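Local coordinates for protein transcriptional regulator (Corynebacterium diphtheriae, PDB 3LMM) that is probably a DNA-binding transcriptional regulator, although its exact function is not established, at residues Ile421-Ile432 with Asn463-Val473. Numbering follows the deposited sequence.
Sequences IVPEARQDDYRI and NALEAARQTTV
Ala467 CB is approached by two guanidinium groups: it lies 3.9 Å above the plane of the Arg426 guanidinium, offset toward the rim, and Arg431 turns a face to the methyl with NH2 at 3.8 Å. Arg431 also lays its aliphatic base along helix 458-469, CB lying 3.8 Å from Ala464 CB, before bends at chi2 and chi3 bring its guanidinium face over Ala467 CB. Arg426 instead runs extended from CG to NE, which carries its guanidinium across to Ala467. Beyond the helix end, Val422 and Thr472 form an antiparallel hydrogen-bonded pair: Thr472 N donates to Val422 O at 2.6 Å, whereas the return bond from Val422 N to Thr472 O is weak, with an N-H...O angle of 122°. Together with strand 476-477 these short strands make a small three-stranded sheet. Helices 430-441, 447-454 and 458-469, followed by strands 479-482 and 485-488, are consistent with a winged-helix-like domain. Ile421 CG1 packs against Val473 CG2 at 3.6 Å, its CG2 lies beside Thr471 CG2, and Leu478 touches Val473, Thr471 and Ile432. In the second shell, Asp429 N-caps helix 430-441 through OD2, while its OD1 forms salt bridges with Arg431 NH1 (3.0 Å) and Arg426 NH2 (3.6 Å).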
ATOM      1  N   ILE A 421     -23.743   1.365 -10.581  1.00 40.61           N
ATOM      2  CA  ILE A 421     -23.494   1.719  -9.201  1.00 30.96           C
ATOM      3  C   ILE A 421     -23.601   3.225  -8.990  1.00 30.40           C
ATOM      4  O   ILE A 421     -23.288   4.020  -9.876  1.00 35.04           O
ATOM      5  CB  ILE A 421     -22.107   1.236  -8.781  1.00 31.24           C
ATOM      6  CG1 ILE A 421     -22.123  -0.290  -8.685  1.00 30.27           C
ATOM      7  CG2 ILE A 421     -21.699   1.877  -7.475  1.00 36.26           C
ATOM      8  CD1 ILE A 421     -20.772  -0.902  -8.396  1.00 26.98           C
ATOM      9  N   VAL A 422     -24.062   3.599  -7.805  1.00 27.14           N
ATOM     10  CA  VAL A 422     -24.212   4.997  -7.432  1.00 23.67           C
ATOM     11  C   VAL A 422     -23.939   5.120  -5.941  1.00 24.40           C
ATOM     12  O   VAL A 422     -24.411   4.301  -5.145  1.00 21.80           O
ATOM     13  CB  VAL A 422     -25.643   5.518  -7.726  1.00 17.04           C
ATOM     14  CG1 VAL A 422     -25.788   6.944  -7.225  1.00  1.00           C
ATOM     15  CG2 VAL A 422     -25.917   5.453  -9.208  1.00 11.85           C
ATOM     16  N   PRO A 423     -23.149   6.125  -5.540  1.00 21.32           N
ATOM     17  CA  PRO A 423     -22.505   7.132  -6.381  1.00 20.16           C
ATOM     18  C   PRO A 423     -21.555   6.524  -7.397  1.00 25.36           C
ATOM     19  O   PRO A 423     -21.017   5.441  -7.183  1.00 29.26           O
ATOM     20  CB  PRO A 423     -21.782   7.989  -5.366  1.00 28.21           C
ATOM     21  CG  PRO A 423     -21.444   7.008  -4.293  1.00 14.24           C
ATOM     22  CD  PRO A 423     -22.756   6.303  -4.137  1.00 19.52           C
ATOM     23  N   GLU A 424     -21.341   7.243  -8.493  1.00 32.90           N
ATOM     24  CA  GLU A 424     -20.457   6.803  -9.573  1.00 37.80           C
ATOM     25  C   GLU A 424     -19.062   6.482  -9.044  1.00 34.33           C
ATOM     26  O   GLU A 424     -18.413   5.523  -9.469  1.00 31.10           O
ATOM     27  CB  GLU A 424     -20.354   7.910 -10.624  1.00 48.22           C
ATOM     28  CG  GLU A 424     -19.832   7.468 -11.982  1.00 57.82           C
ATOM     29  CD  GLU A 424     -19.655   8.638 -12.934  1.00 64.62           C
ATOM     30  OE1 GLU A 424     -18.765   9.480 -12.679  1.00 64.52           O
ATOM     31  OE2 GLU A 424     -20.407   8.721 -13.932  1.00 71.83           O
ATOM     32  N   ALA A 425     -18.601   7.302  -8.111  1.00 29.04           N
ATOM     33  CA  ALA A 425     -17.283   7.107  -7.540  1.00 25.31           C
ATOM     34  C   ALA A 425     -17.121   5.783  -6.784  1.00 22.76           C
ATOM     35  O   ALA A 425     -16.010   5.432  -6.389  1.00 26.42           O
ATOM     36  CB  ALA A 425     -16.937   8.284  -6.629  1.00 12.77           C
ATOM     37  N   ARG A 426     -18.203   5.040  -6.576  1.00 14.29           N
ATOM     38  CA  ARG A 426     -18.068   3.781  -5.861  1.00 18.17           C
ATOM     39  C   ARG A 426     -17.853   2.572  -6.757  1.00 25.48           C
ATOM     40  O   ARG A 426     -17.598   1.477  -6.263  1.00 21.58           O
ATOM     41  CB  ARG A 426     -19.276   3.525  -4.982  1.00  2.99           C
ATOM     42  CG  ARG A 426     -19.182   4.198  -3.642  1.00 17.31           C
ATOM     43  CD  ARG A 426     -20.115   3.504  -2.667  1.00 34.48           C
ATOM     44  NE  ARG A 426     -20.392   4.310  -1.483  1.00 24.01           N
ATOM     45  CZ  ARG A 426     -19.455   4.791  -0.684  1.00 19.43           C
ATOM     46  NH1 ARG A 426     -19.801   5.514   0.370  1.00 19.86           N
ATOM     47  NH2 ARG A 426     -18.179   4.545  -0.951  1.00 19.91           N
ATOM     48  N   GLN A 427     -17.937   2.772  -8.067  1.00 29.71           N
ATOM     49  CA  GLN A 427     -17.757   1.686  -9.016  1.00 29.08           C
ATOM     50  C   GLN A 427     -16.402   1.001  -8.874  1.00 31.00           C
ATOM     51  O   GLN A 427     -16.315  -0.208  -8.653  1.00 28.66           O
ATOM     52  CB  GLN A 427     -17.932   2.218 -10.439  1.00 29.25           C
ATOM     53  CG  GLN A 427     -19.225   2.992 -10.632  1.00 36.74           C
ATOM     54  CD  GLN A 427     -19.622   3.138 -12.092  1.00 37.30           C
ATOM     55  OE1 GLN A 427     -18.818   2.897 -12.997  1.00 34.35           O
ATOM     56  NE2 GLN A 427     -20.872   3.542 -12.329  1.00 31.62           N
ATOM     57  N   ASP A 428     -15.339   1.777  -8.991  1.00 38.79           N
ATOM     58  CA  ASP A 428     -13.998   1.220  -8.878  1.00 46.45           C
ATOM     59  C   ASP A 428     -13.522   1.151  -7.418  1.00 45.02           C
ATOM     60  O   ASP A 428     -12.319   1.182  -7.141  1.00 38.09           O
ATOM     61  CB  ASP A 428     -13.037   2.064  -9.708  1.00 57.76           C
ATOM     62  CG  ASP A 428     -12.966   3.496  -9.227  1.00 76.00           C
ATOM     63  OD1 ASP A 428     -14.019   4.181  -9.196  1.00 85.49           O
ATOM     64  OD2 ASP A 428     -11.851   3.945  -8.883  1.00 85.36           O
ATOM     65  N   ASP A 429     -14.470   1.043  -6.488  1.00 37.11           N
ATOM     66  CA  ASP A 429     -14.141   0.964  -5.071  1.00 27.76           C
ATOM     67  C   ASP A 429     -13.861  -0.470  -4.640  1.00 27.22           C
ATOM     68  O   ASP A 429     -14.691  -1.361  -4.813  1.00 24.04           O
ATOM     69  CB  ASP A 429     -15.273   1.558  -4.226  1.00 28.69           C
ATOM     70  CG  ASP A 429     -14.949   1.575  -2.736  1.00 39.85           C
ATOM     71  OD1 ASP A 429     -15.467   2.461  -2.021  1.00 43.71           O
ATOM     72  OD2 ASP A 429     -14.190   0.700  -2.269  1.00 34.26           O
ATOM     73  N   TYR A 430     -12.679  -0.671  -4.064  1.00 30.64           N
ATOM     74  CA  TYR A 430     -12.237  -1.981  -3.600  1.00 25.92           C
ATOM     75  C   TYR A 430     -13.183  -2.635  -2.609  1.00 25.94           C
ATOM     76  O   TYR A 430     -13.383  -3.851  -2.664  1.00 25.92           O
ATOM     77  CB  TYR A 430     -10.839  -1.875  -2.981  1.00 21.19           C
ATOM     78  CG  TYR A 430     -10.330  -3.152  -2.342  1.00 34.49           C
ATOM     79  CD1 TYR A 430     -10.145  -3.231  -0.958  1.00 40.18           C
ATOM     80  CD2 TYR A 430     -10.000  -4.267  -3.116  1.00 28.00           C
ATOM     81  CE1 TYR A 430      -9.633  -4.390  -0.356  1.00 40.79           C
ATOM     82  CE2 TYR A 430      -9.491  -5.432  -2.521  1.00 34.97           C
ATOM     83  CZ  TYR A 430      -9.306  -5.484  -1.139  1.00 42.22           C
ATOM     84  OH  TYR A 430      -8.774  -6.607  -0.525  1.00 32.44           O
ATOM     85  N   ARG A 431     -13.766  -1.848  -1.705  1.00 23.90           N
ATOM     86  CA  ARG A 431     -14.682  -2.416  -0.712  1.00 25.30           C
ATOM     87  C   ARG A 431     -15.936  -2.996  -1.328  1.00 26.26           C
ATOM     88  O   ARG A 431     -16.277  -4.154  -1.081  1.00 24.21           O
ATOM     89  CB  ARG A 431     -15.098  -1.387   0.340  1.00 18.32           C
ATOM     90  CG  ARG A 431     -13.976  -0.916   1.197  1.00 10.32           C
ATOM     91  CD  ARG A 431     -13.751   0.533   0.918  1.00 32.76           C
ATOM     92  NE  ARG A 431     -14.482   1.388   1.839  1.00 41.99           N
ATOM     93  CZ  ARG A 431     -14.659   2.691   1.653  1.00 49.38           C
ATOM     94  NH1 ARG A 431     -14.169   3.278   0.568  1.00 48.51           N
ATOM     95  NH2 ARG A 431     -15.297   3.417   2.563  1.00 56.38           N
ATOM     96  N   ILE A 432     -16.637  -2.201  -2.126  1.00 21.47           N
ATOM     97  CA  ILE A 432     -17.844  -2.728  -2.716  1.00 24.65           C
ATOM     98  C   ILE A 432     -17.476  -3.881  -3.660  1.00 26.31           C
ATOM     99  O   ILE A 432     -18.301  -4.744  -3.934  1.00 30.81           O
ATOM    100  CB  ILE A 432     -18.671  -1.612  -3.422  1.00 23.06           C
ATOM    101  CG1 ILE A 432     -17.938  -1.112  -4.651  1.00 37.41           C
ATOM    102  CG2 ILE A 432     -18.956  -0.475  -2.449  1.00  1.00           C
ATOM    103  CD1 ILE A 432     -18.067  -2.050  -5.853  1.00 53.07           C
ATOM    104  N   ASN A 463     -16.676  -1.085   8.076  1.00 30.24           N
ATOM    105  CA  ASN A 463     -16.500   0.008   7.128  1.00 23.56           C
ATOM    106  C   ASN A 463     -16.932  -0.389   5.720  1.00 25.74           C
ATOM    107  O   ASN A 463     -17.738   0.298   5.089  1.00 25.58           O
ATOM    108  CB  ASN A 463     -15.032   0.448   7.102  1.00 28.41           C
ATOM    109  CG  ASN A 463     -14.787   1.603   6.148  1.00 33.46           C
ATOM    110  OD1 ASN A 463     -15.253   2.711   6.383  1.00 41.06           O
ATOM    111  ND2 ASN A 463     -14.057   1.348   5.065  1.00 34.10           N
ATOM    112  N   ALA A 464     -16.380  -1.487   5.215  1.00 23.70           N
ATOM    113  CA  ALA A 464     -16.733  -1.947   3.877  1.00 23.55           C
ATOM    114  C   ALA A 464     -18.246  -2.159   3.815  1.00 28.84           C
ATOM    115  O   ALA A 464     -18.919  -1.573   2.965  1.00 16.76           O
ATOM    116  CB  ALA A 464     -16.006  -3.241   3.558  1.00 14.40           C
ATOM    117  N   LEU A 465     -18.780  -2.978   4.727  1.00 29.58           N
ATOM    118  CA  LEU A 465     -20.217  -3.243   4.750  1.00 24.58           C
ATOM    119  C   LEU A 465     -21.033  -1.957   4.681  1.00 28.73           C
ATOM    120  O   LEU A 465     -21.911  -1.826   3.824  1.00 27.59           O
ATOM    121  CB  LEU A 465     -20.593  -4.042   5.998  1.00 12.90           C
ATOM    122  CG  LEU A 465     -20.368  -5.549   5.856  1.00 17.86           C
ATOM    123  CD1 LEU A 465     -20.411  -6.215   7.215  1.00 24.33           C
ATOM    124  CD2 LEU A 465     -21.424  -6.137   4.947  1.00 12.30           C
ATOM    125  N   GLU A 466     -20.741  -1.009   5.571  1.00 33.52           N
ATOM    126  CA  GLU A 466     -21.448   0.273   5.585  1.00 31.37           C
ATOM    127  C   GLU A 466     -21.426   0.934   4.210  1.00 25.64           C
ATOM    128  O   GLU A 466     -22.470   1.247   3.651  1.00 27.27           O
ATOM    129  CB  GLU A 466     -20.830   1.234   6.613  1.00 32.89           C
ATOM    130  CG  GLU A 466     -21.511   1.254   7.991  1.00 51.40           C
ATOM    131  CD  GLU A 466     -22.982   1.671   7.930  1.00 56.77           C
ATOM    132  OE1 GLU A 466     -23.850   0.788   7.749  1.00 63.92           O
ATOM    133  OE2 GLU A 466     -23.272   2.884   8.048  1.00 50.57           O
ATOM    134  N   ALA A 467     -20.235   1.147   3.666  1.00 20.37           N
ATOM    135  CA  ALA A 467     -20.124   1.774   2.360  1.00 17.45           C
ATOM    136  C   ALA A 467     -20.953   1.037   1.307  1.00 20.09           C
ATOM    137  O   ALA A 467     -21.492   1.654   0.392  1.00 16.40           O
ATOM    138  CB  ALA A 467     -18.669   1.841   1.931  1.00  8.60           C
ATOM    139  N   ALA A 468     -21.060  -0.280   1.428  1.00 21.60           N
ATOM    140  CA  ALA A 468     -21.827  -1.049   0.457  1.00 22.75           C
ATOM    141  C   ALA A 468     -23.304  -0.875   0.716  1.00 21.65           C
ATOM    142  O   ALA A 468     -24.124  -0.940  -0.202  1.00 23.42           O
ATOM    143  CB  ALA A 468     -21.460  -2.515   0.538  1.00 24.12           C
ATOM    144  N   ARG A 469     -23.645  -0.657   1.979  1.00 25.79           N
ATOM    145  CA  ARG A 469     -25.041  -0.474   2.357  1.00 33.85           C
ATOM    146  C   ARG A 469     -25.546   0.861   1.844  1.00 26.75           C
ATOM    147  O   ARG A 469     -26.741   1.043   1.633  1.00 27.23           O
ATOM    148  CB  ARG A 469     -25.206  -0.523   3.877  1.00 33.73           C
ATOM    149  CG  ARG A 469     -26.647  -0.750   4.297  1.00 48.06           C
ATOM    150  CD  ARG A 469     -26.887  -0.327   5.732  1.00 58.95           C
ATOM    151  NE  ARG A 469     -26.828   1.123   5.860  1.00 72.14           N
ATOM    152  CZ  ARG A 469     -26.971   1.783   7.002  1.00 72.92           C
ATOM    153  NH1 ARG A 469     -27.182   1.120   8.134  1.00 74.46           N
ATOM    154  NH2 ARG A 469     -26.903   3.109   7.007  1.00 65.24           N
ATOM    155  N   GLN A 470     -24.622   1.795   1.652  1.00 28.31           N
ATOM    156  CA  GLN A 470     -24.972   3.123   1.166  1.00 24.81           C
ATOM    157  C   GLN A 470     -24.786   3.254  -0.335  1.00 24.72           C
ATOM    158  O   GLN A 470     -25.093   4.292  -0.914  1.00 29.42           O
ATOM    159  CB  GLN A 470     -24.136   4.178   1.879  1.00  9.21           C
ATOM    160  CG  GLN A 470     -24.417   4.260   3.360  1.00 11.16           C
ATOM    161  CD  GLN A 470     -23.535   5.273   4.037  1.00 18.28           C
ATOM    162  OE1 GLN A 470     -22.935   6.117   3.370  1.00 25.39           O
ATOM    163  NE2 GLN A 470     -23.448   5.205   5.368  1.00  7.74           N
ATOM    164  N   THR A 471     -24.265   2.207  -0.963  1.00 23.70           N
ATOM    165  CA  THR A 471     -24.072   2.235  -2.401  1.00 25.80           C
ATOM    166  C   THR A 471     -25.424   1.861  -2.976  1.00 27.43           C
ATOM    167  O   THR A 471     -26.206   1.187  -2.310  1.00 32.12           O
ATOM    168  CB  THR A 471     -23.023   1.218  -2.845  1.00 27.47           C
ATOM    169  OG1 THR A 471     -21.863   1.342  -2.018  1.00 27.43           O
ATOM    170  CG2 THR A 471     -22.629   1.469  -4.284  1.00 28.18           C
ATOM    171  N   THR A 472     -25.707   2.302  -4.196  1.00 29.74           N
ATOM    172  CA  THR A 472     -26.989   2.013  -4.821  1.00 28.71           C
ATOM    173  C   THR A 472     -26.907   1.576  -6.263  1.00 27.66           C
ATOM    174  O   THR A 472     -26.154   2.130  -7.054  1.00 33.75           O
ATOM    175  CB  THR A 472     -27.921   3.230  -4.795  1.00 34.05           C
ATOM    176  OG1 THR A 472     -28.419   3.430  -3.469  1.00 43.76           O
ATOM    177  CG2 THR A 472     -29.093   3.021  -5.749  1.00 42.13           C
ATOM    178  N   VAL A 473     -27.717   0.581  -6.591  1.00 30.71           N
ATOM    179  CA  VAL A 473     -27.803   0.062  -7.937  1.00 25.51           C
ATOM    180  C   VAL A 473     -29.269  -0.120  -8.237  1.00 31.84           C
ATOM    181  O   VAL A 473     -29.970  -0.873  -7.550  1.00 27.25           O
ATOM    182  CB  VAL A 473     -27.093  -1.269  -8.090  1.00 22.96           C
ATOM    183  CG1 VAL A 473     -27.565  -1.966  -9.348  1.00  5.66           C
ATOM    184  CG2 VAL A 473     -25.597  -1.026  -8.151  1.00 24.16           C
TER